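Local coordinates for protein acetylornithine aminotransferase (Aquifex aeolicus, PDB 2EH6) that catalyses the pyridoxal-phosphate-dependent transfer of an amino group from N(2)-acetyl-L-ornithine to 2-oxoglutarate, a step of arginine biosynthesis, as a homodimer, at residues 59-64 against 274-279; 91-96 against 267-272. All blocks are in the same frame, centred on the assembly; numbering follows the deposited sequence.

Contact 1: residues 59-64 against 274-279; sequences KLLHVS and NPLACR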
ATOM      1  N   LYS A  59     -20.795  -2.187   9.247  1.00 33.77           N
ATOM      2  CA  LYS A  59     -21.241  -0.851   8.855  1.00 34.58           C
ATOM      3  C   LYS A  59     -20.657  -0.257   7.582  1.00 33.53           C
ATOM      4  O   LYS A  59     -21.392   0.125   6.672  1.00 33.09           O
ATOM      5  CB  LYS A  59     -20.959   0.132   9.992  1.00 36.48           C
ATOM      6  CG  LYS A  59     -21.690  -0.157  11.291  1.00 39.99           C
ATOM      7  CD  LYS A  59     -21.200   0.771  12.400  1.00 42.91           C
ATOM      8  CE  LYS A  59     -21.358   2.238  12.020  1.00 43.33           C
ATOM      9  NZ  LYS A  59     -20.798   3.142  13.066  1.00 48.24           N
ATOM     10  N   LEU A  60     -19.333  -0.160   7.529  1.00 31.71           N
ATOM     11  CA  LEU A  60     -18.682   0.457   6.383  1.00 28.81           C
ATOM     12  C   LEU A  60     -17.217   0.050   6.275  1.00 27.15           C
ATOM     13  O   LEU A  60     -16.467   0.144   7.245  1.00 25.75           O
ATOM     14  CB  LEU A  60     -18.781   1.976   6.545  1.00 32.41           C
ATOM     15  CG  LEU A  60     -18.517   2.906   5.376  1.00 34.54           C
ATOM     16  CD1 LEU A  60     -19.508   2.603   4.264  1.00 34.65           C
ATOM     17  CD2 LEU A  60     -18.663   4.359   5.850  1.00 34.92           C
ATOM     18  N   LEU A  61     -16.805  -0.385   5.090  1.00 25.60           N
ATOM     19  CA  LEU A  61     -15.420  -0.791   4.881  1.00 24.59           C
ATOM     20  C   LEU A  61     -14.588   0.282   4.178  1.00 24.82           C
ATOM     21  O   LEU A  61     -13.419   0.502   4.513  1.00 23.95           O
ATOM     22  CB  LEU A  61     -15.365  -2.063   4.031  1.00 24.46           C
ATOM     23  CG  LEU A  61     -15.897  -3.376   4.616  1.00 25.34           C
ATOM     24  CD1 LEU A  61     -15.799  -4.466   3.554  1.00 24.74           C
ATOM     25  CD2 LEU A  61     -15.100  -3.755   5.848  1.00 25.09           C
ATOM     26  N   HIS A  62     -15.205   0.939   3.205  1.00 24.65           N
ATOM     27  CA  HIS A  62     -14.535   1.874   2.304  1.00 25.26           C
ATOM     28  C   HIS A  62     -15.522   2.849   1.652  1.00 27.10           C
ATOM     29  O   HIS A  62     -16.582   2.472   1.171  1.00 25.09           O
ATOM     30  CB  HIS A  62     -13.815   1.063   1.225  1.00 24.61           C
ATOM     31  CG  HIS A  62     -13.261   1.994   0.179  1.00 23.82           C
ATOM     32  ND1 HIS A  62     -12.060   2.614   0.294  1.00 23.80           N
ATOM     33  CD2 HIS A  62     -13.836   2.364  -1.042  1.00 23.07           C
ATOM     34  CE1 HIS A  62     -11.915   3.337  -0.834  1.00 22.35           C
ATOM     35  NE2 HIS A  62     -12.963   3.207  -1.651  1.00 23.87           N
ATOM     36  N   VAL A  63     -15.194   4.158   1.648  1.00 26.90           N
ATOM     37  CA  VAL A  63     -15.977   5.099   0.834  1.00 27.93           C
ATOM     38  C   VAL A  63     -15.109   5.917  -0.150  1.00 27.34           C
ATOM     39  O   VAL A  63     -15.597   6.529  -1.089  1.00 27.33           O
ATOM     40  CB  VAL A  63     -16.714   6.050   1.789  1.00 28.30           C
ATOM     41  CG1 VAL A  63     -17.613   5.258   2.739  1.00 32.06           C
ATOM     42  CG2 VAL A  63     -15.707   6.849   2.590  1.00 28.98           C
ATOM     43  N   SER A  64     -13.778   5.924   0.121  1.00 28.32           N
ATOM     44  CA  SER A  64     -12.798   6.753  -0.621  1.00 29.28           C
ATOM     45  C   SER A  64     -12.700   8.182  -0.092  1.00 29.73           C
ATOM     46  O   SER A  64     -13.581   8.709   0.568  1.00 29.49           O
ATOM     47  CB  SER A  64     -13.082   6.791  -2.123  1.00 30.76           C
ATOM     48  OG  SER A  64     -13.951   7.880  -2.413  1.00 32.52           O
ATOM     49  N   ASN A 274      -9.273   4.411   5.077  1.00 23.37           N
ATOM     50  CA  ASN A 274     -10.582   3.784   5.047  1.00 21.66           C
ATOM     51  C   ASN A 274     -11.020   3.589   6.510  1.00 21.02           C
ATOM     52  O   ASN A 274     -10.189   3.537   7.412  1.00 21.47           O
ATOM     53  CB  ASN A 274     -10.487   2.450   4.298  1.00 22.22           C
ATOM     54  CG  ASN A 274      -9.636   1.448   5.022  1.00 22.87           C
ATOM     55  OD1 ASN A 274     -10.072   0.859   6.013  1.00 24.90           O
ATOM     56  ND2 ASN A 274      -8.403   1.254   4.550  1.00 22.42           N
ATOM     57  N   PRO A 275     -12.332   3.487   6.761  1.00 22.30           N
ATOM     58  CA  PRO A 275     -12.824   3.312   8.135  1.00 23.20           C
ATOM     59  C   PRO A 275     -12.369   2.063   8.896  1.00 24.57           C
ATOM     60  O   PRO A 275     -12.327   2.073  10.124  1.00 21.64           O
ATOM     61  CB  PRO A 275     -14.346   3.388   7.973  1.00 22.95           C
ATOM     62  CG  PRO A 275     -14.569   2.908   6.565  1.00 23.80           C
ATOM     63  CD  PRO A 275     -13.451   3.578   5.807  1.00 21.77           C
ATOM     64  N   LEU A 276     -12.011   0.999   8.184  1.00 23.23           N
ATOM     65  CA  LEU A 276     -11.569  -0.215   8.859  1.00 23.11           C
ATOM     66  C   LEU A 276     -10.173  -0.018   9.452  1.00 23.93           C
ATOM     67  O   LEU A 276      -9.919  -0.356  10.609  1.00 23.44           O
ATOM     68  CB  LEU A 276     -11.565  -1.391   7.882  1.00 25.25           C
ATOM     69  CG  LEU A 276     -11.358  -2.768   8.521  1.00 27.76           C
ATOM     70  CD1 LEU A 276     -12.550  -3.091   9.410  1.00 28.35           C
ATOM     71  CD2 LEU A 276     -11.199  -3.822   7.441  1.00 28.03           C
ATOM     72  N   ALA A 277      -9.270   0.537   8.653  1.00 24.09           N
ATOM     73  CA  ALA A 277      -7.906   0.792   9.095  1.00 24.60           C
ATOM     74  C   ALA A 277      -7.890   1.811  10.237  1.00 24.61           C
ATOM     75  O   ALA A 277      -7.148   1.666  11.215  1.00 24.83           O
ATOM     76  CB  ALA A 277      -7.071   1.315   7.923  1.00 24.99           C
ATOM     77  N   CYS A 278      -8.704   2.848  10.109  1.00 24.41           N
ATOM     78  CA  CYS A 278      -8.753   3.880  11.138  1.00 25.83           C
ATOM     79  C   CYS A 278      -9.359   3.380  12.446  1.00 24.48           C
ATOM     80  O   CYS A 278      -8.959   3.811  13.522  1.00 24.30           O
ATOM     81  CB  CYS A 278      -9.510   5.101  10.618  1.00 25.17           C
ATOM     82  SG  CYS A 278      -8.589   6.033   9.342  1.00 28.16           S
ATOM     83  N   ARG A 279     -10.319   2.465  12.359  1.00 25.83           N
ATOM     84  CA  ARG A 279     -10.934   1.924  13.569  1.00 26.29           C
ATOM     85  C   ARG A 279      -9.860   1.122  14.307  1.00 26.15           C
ATOM     86  O   ARG A 279      -9.755   1.170  15.535  1.00 26.07           O
ATOM     87  CB  ARG A 279     -12.117   1.023  13.193  1.00 30.21           C
ATOM     88  CG  ARG A 279     -12.963   0.523  14.367  1.00 33.57           C
ATOM     89  CD  ARG A 279     -13.799   1.632  15.008  1.00 36.28           C
ATOM     90  NE  ARG A 279     -14.667   1.113  16.068  1.00 38.86           N
ATOM     91  CZ  ARG A 279     -15.895   0.626  15.882  1.00 40.85           C
ATOM     92  NH1 ARG A 279     -16.435   0.586  14.669  1.00 41.40           N
ATOM     93  NH2 ARG A 279     -16.587   0.165  16.917  1.00 41.91           N
TER

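Contact 2: residues 91-96 against 267-272; sequences FANSGT and HGSTFG. With PLP (pyridoxal-5'-phosphate), chain C; PLP (pyridoxal-5'-phosphate), chain D.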
ATOM      1  N   PHE A  91      -2.916   9.632   5.335  1.00 23.82           N
ATOM      2  CA  PHE A  91      -3.020   8.179   5.517  1.00 25.18           C
ATOM      3  C   PHE A  91      -2.727   7.354   4.272  1.00 23.53           C
ATOM      4  O   PHE A  91      -3.266   7.617   3.202  1.00 26.54           O
ATOM      5  CB  PHE A  91      -4.412   7.820   6.043  1.00 23.07           C
ATOM      6  CG  PHE A  91      -4.631   8.205   7.476  1.00 24.78           C
ATOM      7  CD1 PHE A  91      -4.008   7.499   8.501  1.00 21.80           C
ATOM      8  CD2 PHE A  91      -5.446   9.286   7.803  1.00 21.06           C
ATOM      9  CE1 PHE A  91      -4.187   7.864   9.840  1.00 25.11           C
ATOM     10  CE2 PHE A  91      -5.637   9.662   9.139  1.00 23.26           C
ATOM     11  CZ  PHE A  91      -5.002   8.947  10.162  1.00 23.17           C
ATOM     12  N   ALA A  92      -1.869   6.348   4.428  1.00 24.91           N
ATOM     13  CA  ALA A  92      -1.507   5.460   3.330  1.00 23.71           C
ATOM     14  C   ALA A  92      -1.875   4.026   3.737  1.00 23.75           C
ATOM     15  O   ALA A  92      -2.634   3.828   4.689  1.00 23.54           O
ATOM     16  CB  ALA A  92      -0.011   5.571   3.036  1.00 24.16           C
ATOM     17  N   ASN A  93      -1.330   3.028   3.047  1.00 23.87           N
ATOM     18  CA  ASN A  93      -1.680   1.642   3.372  1.00 24.37           C
ATOM     19  C   ASN A  93      -0.516   0.790   3.816  1.00 24.45           C
ATOM     20  O   ASN A  93      -0.706  -0.360   4.209  1.00 25.96           O
ATOM     21  CB  ASN A  93      -2.320   0.973   2.159  1.00 24.20           C
ATOM     22  CG  ASN A  93      -3.544   1.701   1.687  1.00 27.41           C
ATOM     23  OD1 ASN A  93      -4.617   1.583   2.280  1.00 28.50           O
ATOM     24  ND2 ASN A  93      -3.391   2.483   0.618  1.00 26.43           N
ATOM     25  N   SER A  94       0.685   1.346   3.758  1.00 22.19           N
ATOM     26  CA  SER A  94       1.868   0.585   4.120  1.00 22.56           C
ATOM     27  C   SER A  94       2.994   1.504   4.512  1.00 21.63           C
ATOM     28  O   SER A  94       2.907   2.721   4.340  1.00 24.81           O
ATOM     29  CB  SER A  94       2.331  -0.249   2.926  1.00 21.07           C
ATOM     30  OG  SER A  94       2.670   0.604   1.834  1.00 19.00           O
ATOM     31  N   GLY A  95       4.061   0.899   5.011  1.00 21.02           N
ATOM     32  CA  GLY A  95       5.230   1.646   5.398  1.00 21.73           C
ATOM     33  C   GLY A  95       5.908   2.232   4.172  1.00 23.67           C
ATOM     34  O   GLY A  95       6.357   3.377   4.203  1.00 21.78           O
ATOM     35  N   THR A  96       5.981   1.465   3.085  1.00 22.58           N
ATOM     36  CA  THR A  96       6.631   1.969   1.877  1.00 24.13           C
ATOM     37  C   THR A  96       5.841   3.125   1.264  1.00 22.74           C
ATOM     38  O   THR A  96       6.435   4.102   0.809  1.00 26.95           O
ATOM     39  CB  THR A  96       6.855   0.849   0.816  1.00 23.67           C
ATOM     40  OG1 THR A  96       7.775   1.319  -0.185  1.00 22.11           O
ATOM     41  CG2 THR A  96       5.542   0.455   0.154  1.00 21.11           C
ATOM     42  N   HIS A 267      -1.384  14.673  -4.113  1.00 30.56           N
ATOM     43  CA  HIS A 267      -1.131  13.298  -3.695  1.00 29.83           C
ATOM     44  C   HIS A 267      -2.438  12.670  -3.233  1.00 30.27           C
ATOM     45  O   HIS A 267      -3.428  13.366  -3.021  1.00 28.95           O
ATOM     46  CB  HIS A 267      -0.099  13.280  -2.562  1.00 29.24           C
ATOM     47  CG  HIS A 267       0.456  11.921  -2.258  1.00 29.70           C
ATOM     48  ND1 HIS A 267       1.163  11.180  -3.181  1.00 28.83           N
ATOM     49  CD2 HIS A 267       0.411  11.171  -1.131  1.00 30.18           C
ATOM     50  CE1 HIS A 267       1.531  10.035  -2.636  1.00 30.27           C
ATOM     51  NE2 HIS A 267       1.087  10.004  -1.393  1.00 29.65           N
ATOM     52  N   GLY A 268      -2.442  11.350  -3.087  1.00 29.20           N
ATOM     53  CA  GLY A 268      -3.648  10.669  -2.662  1.00 27.88           C
ATOM     54  C   GLY A 268      -3.462   9.166  -2.644  1.00 27.75           C
ATOM     55  O   GLY A 268      -2.418   8.653  -3.063  1.00 24.91           O
ATOM     56  N   SER A 269      -4.481   8.472  -2.147  1.00 28.15           N
ATOM     57  CA  SER A 269      -4.484   7.014  -2.046  1.00 29.26           C
ATOM     58  C   SER A 269      -5.938   6.556  -2.066  1.00 30.42           C
ATOM     59  O   SER A 269      -6.780   7.124  -1.370  1.00 31.75           O
ATOM     60  CB  SER A 269      -3.825   6.578  -0.731  1.00 31.81           C
ATOM     61  OG  SER A 269      -3.901   5.175  -0.557  1.00 30.54           O
ATOM     62  N   THR A 270      -6.244   5.542  -2.869  1.00 29.16           N
ATOM     63  CA  THR A 270      -7.616   5.061  -2.941  1.00 27.74           C
ATOM     64  C   THR A 270      -8.052   4.425  -1.617  1.00 25.95           C
ATOM     65  O   THR A 270      -9.085   4.800  -1.057  1.00 25.61           O
ATOM     66  CB  THR A 270      -7.802   4.028  -4.082  1.00 28.07           C
ATOM     67  OG1 THR A 270      -7.478   4.634  -5.342  1.00 29.97           O
ATOM     68  CG2 THR A 270      -9.248   3.546  -4.127  1.00 27.52           C
ATOM     69  N   PHE A 271      -7.262   3.478  -1.114  1.00 25.79           N
ATOM     70  CA  PHE A 271      -7.594   2.786   0.141  1.00 26.03           C
ATOM     71  C   PHE A 271      -7.176   3.542   1.403  1.00 26.88           C
ATOM     72  O   PHE A 271      -7.628   3.221   2.511  1.00 26.72           O
ATOM     73  CB  PHE A 271      -6.917   1.413   0.200  1.00 25.38           C
ATOM     74  CG  PHE A 271      -7.348   0.457  -0.875  1.00 23.69           C
ATOM     75  CD1 PHE A 271      -8.694   0.219  -1.129  1.00 23.70           C
ATOM     76  CD2 PHE A 271      -6.395  -0.256  -1.596  1.00 24.36           C
ATOM     77  CE1 PHE A 271      -9.085  -0.721  -2.085  1.00 23.44           C
ATOM     78  CE2 PHE A 271      -6.775  -1.199  -2.555  1.00 23.05           C
ATOM     79  CZ  PHE A 271      -8.116  -1.431  -2.798  1.00 21.39           C
ATOM     80  N   GLY A 272      -6.302   4.528   1.242  1.00 26.07           N
ATOM     81  CA  GLY A 272      -5.817   5.267   2.393  1.00 24.06           C
ATOM     82  C   GLY A 272      -6.876   5.888   3.285  1.00 24.27           C
ATOM     83  O   GLY A 272      -7.773   6.582   2.803  1.00 23.54           O
TER
HETATM   84  N1  PLP C1001      10.602   1.267   6.660  1.00 40.84           N
HETATM   85  C2  PLP C1001      10.965   0.635   7.792  1.00 41.06           C
HETATM   86  C2A PLP C1001      11.874   1.318   8.781  1.00 40.23           C
HETATM   87  C3  PLP C1001      10.498  -0.667   8.062  1.00 43.17           C
HETATM   88  O3  PLP C1001      10.863  -1.311   9.212  1.00 48.34           O
HETATM   89  C4  PLP C1001       9.632  -1.302   7.111  1.00 41.56           C
HETATM   90  C4A PLP C1001       9.130  -2.665   7.402  1.00 43.09           C
HETATM   91  C5  PLP C1001       9.274  -0.579   5.901  1.00 40.82           C
HETATM   92  C6  PLP C1001       9.791   0.713   5.727  1.00 41.32           C
HETATM   93  C5A PLP C1001       8.366  -1.198   4.850  1.00 40.81           C
HETATM   94  O4P PLP C1001       7.020  -1.199   5.328  1.00 41.58           O
HETATM   95  P   PLP C1001       6.056  -1.873   4.210  1.00 39.36           P
HETATM   96  O1P PLP C1001       4.672  -1.859   4.737  1.00 39.63           O
HETATM   97  O2P PLP C1001       6.099  -1.070   2.832  1.00 41.05           O
HETATM   98  O3P PLP C1001       6.528  -3.390   3.951  1.00 38.70           O
HETATM   99  N1  PLP D1002      -3.836   2.425 -11.594  1.00 40.11           N
HETATM  100  C2  PLP D1002      -5.079   2.575 -12.086  1.00 38.72           C
HETATM  101  C2A PLP D1002      -5.368   2.205 -13.517  1.00 37.04           C
HETATM  102  C3  PLP D1002      -6.115   3.077 -11.270  1.00 41.16           C
HETATM  103  O3  PLP D1002      -7.379   3.230 -11.761  1.00 45.89           O
HETATM  104  C4  PLP D1002      -5.818   3.421  -9.914  1.00 40.96           C
HETATM  105  C4A PLP D1002      -6.911   3.936  -9.049  1.00 43.56           C
HETATM  106  C5  PLP D1002      -4.458   3.245  -9.432  1.00 40.96           C
HETATM  107  C6  PLP D1002      -3.501   2.738 -10.319  1.00 41.30           C
HETATM  108  C5A PLP D1002      -4.073   3.598  -8.010  1.00 39.83           C
HETATM  109  O4P PLP D1002      -4.578   2.600  -7.127  1.00 41.87           O
HETATM  110  P   PLP D1002      -4.176   2.980  -5.604  1.00 37.14           P
HETATM  111  O1P PLP D1002      -2.715   3.023  -5.422  1.00 36.79           O
HETATM  112  O2P PLP D1002      -4.808   4.409  -5.210  1.00 38.02           O
HETATM  113  O3P PLP D1002      -4.793   1.834  -4.659  1.00 38.46           O

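Contact 1: residues 59-64 against 274-279
The imidazole of H62 meets N274 at its edge: CB of N274 lies near the ring plane, 4.3 Å from ND1. One face of the ring carries the backbone N of S64, 3.3 Å above the plane and offset toward the rim, while NE2 is hydrogen-bonded to the carbonyl O of G36 of the second subunit. The puckered ring of P275 packs against the backbone of 59-64. Its CD approaches O of L61 at 3.3 Å and its CG lies 3.4 Å from O of L60, whose side chain adds an apolar contact, CG to CG at 4.1 Å. Beyond it, CD2 of L61 touches CD2 of L276. N274 is the N-cap of helix 275-308: with CG between its backbone N and carbonyl carbon (chi1 66°), OD1 accepts from N of A277 at 2.8 Å, a nearly straight bond (168°) whose donor stands above the amide plane. An alanine here would probably leave the N-H of A277 without its cap and loosen the start of the helix. Between the segments the contact is thus van der Waals packing of carbon against carbon and carbonyl oxygen; the cap acts within 274-279, and R279 is tied to E55 and Q56 of helix 47-59.

Contact 2: residues 91-96 against 267-272
F91 faces G272 through its backbone: its carbonyl O receives a CA-H...O contact from CA of G272 at 3.6 Å, and a side chain on that glycine, placed ideally, would collide with the same oxygen. A92 and G272 form the closest CA pair, 4.4 Å apart. N93 then carries the polar part. With CG beside its own backbone N (chi1 -58°), its amide reaches the 267-272 loop, where ND2 gives a weak, bent hydrogen bond (121°) to OG of S269 at 3.0 Å. That hydroxyl oxygen also accepts a weak bond from N of G272, so it joins both segments. On the other branch, OD1 of N93 lies 3.1 Å from CB of F271, the amide standing 82° from the phenyl plane. S94 N-caps the next helix, and G95 N donates to O1P of one pyridoxal phosphate at 2.8 Å; T96 N is also placed to donate to O2P, though the position of that oxygen is less certain. T270 binds the second cofactor instead, its N and OG1 both donating to O2P. The contact thus bridges the two active sites of the dimer, each phosphate being held by both subunits. In the fold it joins the end of strand 87-92 and the start of helix 95-112 to the loop preceding helix 275-308, with helix 70-81 packed against F91.

How the contacts relate
From the N terminus, the chain leaves helix 47-59 through 59-64, the first half of contact 1, passes along helix 70-81 and reaches 91-96, the first half of contact 2, at the end of strand 87-92. Contact 2 closes its loop when 267-272 returns; contact 1 closes shortly after, at 274-279, so the smaller loop lies wholly within the larger and the two do not cross. Their centres are 13 Å apart, yet they touch, CE1 of H62 lying 3.2 Å from O of T270. Together they tie the linker between helices 47-59 and 70-81, and strand 87-92, outermost in its sheet within this chain, to the start of helix 275-308 and the loop before it, beside the second subunit.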